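Side-chain contacts in putative effector, AYWB SAP54-like protein ('Echinacea purpurea' witches'-broom phytoplasma, PDB 6INR), which probably acts inside infected plants by binding MADS-domain transcription factors, an interaction tied to the leaf-like flowers of phyllody: residues K68-I71 with D72-E76; H19-T22 with I23-N26. One frame throughout, in Å; residues are numbered along the deposited sequence.

Contact 1 (K68-I71 with D72-E76); sequences KQLI and DNQKE
Q69 and N73, one helical turn apart, show how the backbone of an α-helix pays for most of its own polar atoms before any side chain is asked to help. The carbonyl O of Q69 takes the N-H of N73 in the regular i to i+4 bond, 3.0 Å from N73 N to Q69 O and fairly straight at 162°. The same pattern repeats from Q74 N to L70 O and from K75 N to I71 O. D72 N is held less firmly: it lies 3.0 Å from both K68 O and Q69 O, but both bonds are weak and strongly bent, so its hydrogen is divided between the i-4 and i-3 carbonyls. The amide of N73 folds back toward the preceding turn, since its CG stays beside the backbone N (chi1 -63°), and ND2 comes to 2.6 Å from Q69 O. The carboxylate of D72 also turns back, bringing OD2 within 3.1 Å of K68 O; both are acceptors, so this proximity gains no bond. The aliphatic part of Q74 lies against L70 O, with CG of Q74 3.1 Å from that oxygen, while the Q74 chain runs on extended and slants across the L70 side chain. The side chains of I71 and K75 meet through carbon alone, CG2 of I71 lying 4.1 Å from CG of K75. Further out, K68 NZ forms a salt bridge with E65, on its own helix. Helix 55-84 packs here against helix 16-49: L70 and I71 touch N37, K68 reaches I41, and Q74 rests on I34 while its OE1 accepts a hydrogen bond from N37 ND2, a polar tie across the helical hairpin.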
loop_
_atom_site.group_PDB
_atom_site.type_symbol
_atom_site.label_atom_id
_atom_site.label_comp_id
_atom_site.label_asym_id
_atom_site.label_seq_id
_atom_site.Cartn_x
_atom_site.Cartn_y
_atom_site.Cartn_z
ATOM N N LYS A 68 -6.568 3.183 -3.687
ATOM C CA LYS A 68 -6.305 4.408 -2.913
ATOM C C LYS A 68 -6.623 4.150 -1.447
ATOM O O LYS A 68 -5.919 4.610 -0.563
ATOM C CB LYS A 68 -7.106 5.609 -3.444
ATOM C CG LYS A 68 -6.624 6.148 -4.793
ATOM C CD LYS A 68 -7.770 6.810 -5.558
ATOM C CE LYS A 68 -7.942 8.265 -5.149
ATOM N NZ LYS A 68 -9.147 8.860 -5.792
ATOM N N GLN A 69 -7.686 3.399 -1.202
ATOM C CA GLN A 69 -8.088 3.055 0.182
ATOM C C GLN A 69 -7.063 2.139 0.820
ATOM O O GLN A 69 -6.714 2.274 1.974
ATOM C CB GLN A 69 -9.460 2.412 0.218
ATOM C CG GLN A 69 -10.474 3.247 -0.532
ATOM C CD GLN A 69 -11.808 2.561 -0.742
ATOM O OE1 GLN A 69 -11.876 1.354 -1.028
ATOM N NE2 GLN A 69 -12.892 3.343 -0.628
ATOM N N LEU A 70 -6.595 1.204 0.013
ATOM C CA LEU A 70 -5.532 0.266 0.393
ATOM C C LEU A 70 -4.297 1.056 0.771
ATOM O O LEU A 70 -3.711 0.845 1.820
ATOM C CB LEU A 70 -5.234 -0.669 -0.787
ATOM C CG LEU A 70 -4.819 -2.110 -0.580
ATOM C CD1 LEU A 70 -5.905 -2.994 -0.002
ATOM C CD2 LEU A 70 -4.438 -2.642 -1.936
ATOM N N ILE A 71 -3.920 1.997 -0.075
ATOM C CA ILE A 71 -2.710 2.782 0.180
ATOM C C ILE A 71 -2.918 3.568 1.462
ATOM O O ILE A 71 -1.988 3.839 2.227
ATOM C CB ILE A 71 -2.356 3.768 -0.955
ATOM C CG1 ILE A 71 -1.859 3.016 -2.191
ATOM C CG2 ILE A 71 -1.282 4.765 -0.493
ATOM C CD1 ILE A 71 -1.270 3.904 -3.270
ATOM N N ASP A 72 -4.174 3.896 1.712
ATOM C CA ASP A 72 -4.548 4.772 2.829
ATOM C C ASP A 72 -4.332 4.104 4.157
ATOM O O ASP A 72 -3.771 4.703 5.059
ATOM C CB ASP A 72 -6.012 5.226 2.738
ATOM C CG ASP A 72 -6.172 6.541 1.968
ATOM O OD1 ASP A 72 -5.267 7.408 2.075
ATOM O OD2 ASP A 72 -7.193 6.709 1.257
ATOM N N ASN A 73 -4.799 2.862 4.257
ATOM C CA ASN A 73 -4.568 2.009 5.449
ATOM C C ASN A 73 -3.104 1.776 5.679
ATOM O O ASN A 73 -2.624 1.854 6.794
ATOM C CB ASN A 73 -5.229 0.643 5.333
ATOM C CG ASN A 73 -6.713 0.745 5.239
ATOM O OD1 ASN A 73 -7.396 0.879 6.255
ATOM N ND2 ASN A 73 -7.228 0.751 4.012
ATOM N N GLN A 74 -2.407 1.477 4.592
ATOM C CA GLN A 74 -1.005 1.072 4.688
ATOM C C GLN A 74 -0.181 2.203 5.232
ATOM O O GLN A 74 0.716 1.984 6.034
ATOM C CB GLN A 74 -0.482 0.577 3.351
ATOM C CG GLN A 74 -1.268 -0.644 2.934
ATOM C CD GLN A 74 -0.965 -1.122 1.558
ATOM O OE1 GLN A 74 -0.584 -0.355 0.694
ATOM N NE2 GLN A 74 -1.137 -2.431 1.342
ATOM N N LYS A 75 -0.529 3.420 4.855
ATOM C CA LYS A 75 0.163 4.587 5.433
ATOM C C LYS A 75 -0.207 4.775 6.904
ATOM O O LYS A 75 0.594 5.195 7.730
ATOM C CB LYS A 75 -0.144 5.856 4.660
ATOM C CG LYS A 75 0.285 5.804 3.206
ATOM C CD LYS A 75 0.543 7.185 2.660
ATOM C CE LYS A 75 -0.715 8.048 2.643
ATOM N NZ LYS A 75 -0.437 9.417 2.108
ATOM N N GLU A 76 -1.430 4.420 7.229
ATOM C CA GLU A 76 -1.861 4.333 8.644
ATOM C C GLU A 76 -0.987 3.340 9.437
ATOM O O GLU A 76 -0.397 3.676 10.475
ATOM C CB GLU A 76 -3.329 3.868 8.749
ATOM C CG GLU A 76 -4.383 4.943 8.964
ATOM C CD GLU A 76 -5.719 4.341 9.417
ATOM O OE1 GLU A 76 -6.386 3.677 8.583
ATOM O OE2 GLU A 76 -6.097 4.514 10.610
#

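Contact 2 (H19-T22 with I23-N26); sequences HNLT and IEEN. With CD (cadmium ion), chain D.
With chi1 at 168°, H19 swings its imidazole away from its own backbone N, while I23 keeps CG1 beside the backbone N (chi1 -59°); one turn apart, the two side chains therefore run side by side. This i to i+4 pairing lies near the start of helix 16-49, the first arm of a two-helix antiparallel hairpin. CG1 of I23 sits over one face of the H19 ring in a CH-pi contact, 4.3 Å from the ring centroid and displaced toward the rim on the NE2 side. Beneath the side chains, I23 N bonds to H19 O and E24 N to N20 O, two links in the regular α-helical series. T22 and N26 repeat the parallel pairing, CG2 of T22 lying 4.0 Å from ND2 of N26. N20 instead turns its amide to the last ordered residue, where OD1 accepts the N-H of N86. I23 is buried against Y81, L84 and L85, so the aliphatic group lying over the imidazole face also belongs to the seam between the two arms. At the ring's edge and in its plane, ND1 of H19 binds a cadmium ion at 2.6 Å.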
loop_
_atom_site.group_PDB
_atom_site.type_symbol
_atom_site.label_atom_id
_atom_site.label_comp_id
_atom_site.label_asym_id
_atom_site.label_seq_id
_atom_site.Cartn_x
_atom_site.Cartn_y
_atom_site.Cartn_z
ATOM N N HIS A 19 13.211 -7.223 18.406
ATOM C CA HIS A 19 11.895 -6.609 18.242
ATOM C C HIS A 19 11.937 -5.639 17.053
ATOM O O HIS A 19 11.058 -5.621 16.201
ATOM C CB HIS A 19 11.505 -5.909 19.562
ATOM C CG HIS A 19 10.314 -4.991 19.463
ATOM N ND1 HIS A 19 9.011 -5.447 19.459
ATOM C CD2 HIS A 19 10.233 -3.637 19.389
ATOM C CE1 HIS A 19 8.182 -4.421 19.376
ATOM N NE2 HIS A 19 8.897 -3.311 19.321
ATOM N N ASN A 20 13.009 -4.872 16.992
ATOM C CA ASN A 20 13.187 -3.877 15.928
ATOM C C ASN A 20 13.468 -4.438 14.549
ATOM O O ASN A 20 13.111 -3.829 13.564
ATOM C CB ASN A 20 14.276 -2.874 16.290
ATOM C CG ASN A 20 13.769 -1.800 17.212
ATOM O OD1 ASN A 20 12.788 -1.992 17.956
ATOM N ND2 ASN A 20 14.406 -0.648 17.156
ATOM N N LEU A 21 14.128 -5.581 14.468
ATOM C CA LEU A 21 14.409 -6.180 13.137
ATOM C C LEU A 21 13.089 -6.709 12.602
ATOM O O LEU A 21 12.754 -6.556 11.447
ATOM C CB LEU A 21 15.501 -7.265 13.176
ATOM C CG LEU A 21 16.858 -6.808 13.714
ATOM C CD1 LEU A 21 17.859 -7.963 13.797
ATOM C CD2 LEU A 21 17.433 -5.667 12.880
ATOM N N THR A 22 12.289 -7.228 13.492
ATOM C CA THR A 22 10.975 -7.678 13.094
ATOM C C THR A 22 10.116 -6.511 12.599
ATOM O O THR A 22 9.440 -6.627 11.579
ATOM C CB THR A 22 10.291 -8.411 14.227
ATOM O OG1 THR A 22 10.902 -9.693 14.344
ATOM C CG2 THR A 22 8.837 -8.615 13.931
ATOM N N ILE A 23 10.146 -5.389 13.313
ATOM C CA ILE A 23 9.316 -4.224 12.907
ATOM C C ILE A 23 9.831 -3.649 11.589
ATOM O O ILE A 23 9.066 -3.440 10.669
ATOM C CB ILE A 23 9.192 -3.069 13.949
ATOM C CG1 ILE A 23 8.584 -3.544 15.287
ATOM C CG2 ILE A 23 8.307 -1.954 13.393
ATOM C CD1 ILE A 23 7.200 -4.154 15.159
ATOM N N GLU A 24 11.125 -3.397 11.518
ATOM C CA GLU A 24 11.733 -2.888 10.287
ATOM C C GLU A 24 11.376 -3.702 9.058
ATOM O O GLU A 24 11.141 -3.130 7.998
ATOM C CB GLU A 24 13.236 -2.777 10.414
ATOM C CG GLU A 24 13.620 -1.692 11.412
ATOM C CD GLU A 24 15.082 -1.306 11.354
ATOM O OE1 GLU A 24 15.933 -2.219 11.362
ATOM O OE2 GLU A 24 15.378 -0.082 11.309
ATOM N N GLU A 25 11.334 -5.025 9.191
ATOM C CA GLU A 25 10.991 -5.883 8.061
ATOM C C GLU A 25 9.542 -5.636 7.661
ATOM O O GLU A 25 9.191 -5.583 6.495
ATOM C CB GLU A 25 11.234 -7.355 8.403
ATOM C CG GLU A 25 10.804 -8.364 7.333
ATOM C CD GLU A 25 11.060 -9.826 7.717
ATOM O OE1 GLU A 25 10.898 -10.184 8.919
ATOM O OE2 GLU A 25 11.422 -10.638 6.813
ATOM N N ASN A 26 8.695 -5.525 8.657
ATOM C CA ASN A 26 7.276 -5.192 8.443
ATOM C C ASN A 26 7.102 -3.859 7.721
ATOM O O ASN A 26 6.230 -3.683 6.868
ATOM C CB ASN A 26 6.553 -5.150 9.766
ATOM C CG ASN A 26 6.150 -6.530 10.250
ATOM O OD1 ASN A 26 5.659 -7.338 9.474
ATOM N ND2 ASN A 26 6.281 -6.776 11.544
HETATM CD CD CD D . 8.142 -7.748 20.148
#

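Overall arrangement
Both contacts are single-turn contacts within a helix, one on each arm of the hairpin: contact 2 on helix 16-49, contact 1 on helix 55-84. Their centres are 20 Å apart and they do not touch. Contact 1 is nearer the middle of the molecule yet has no buried residue; contact 2, about 18 Å from the chain centre at the open end of the hairpin, includes the buried I23. Each looks across to the opposite arm, but with different chemistry. In 68-76 the interhelical tie includes an amide-to-amide hydrogen bond, whereas 19-26 combines apolar packing of I23 with a side-chain-to-backbone hydrogen bond from N20 to N86 and adds a histidine ligand to a cadmium ion.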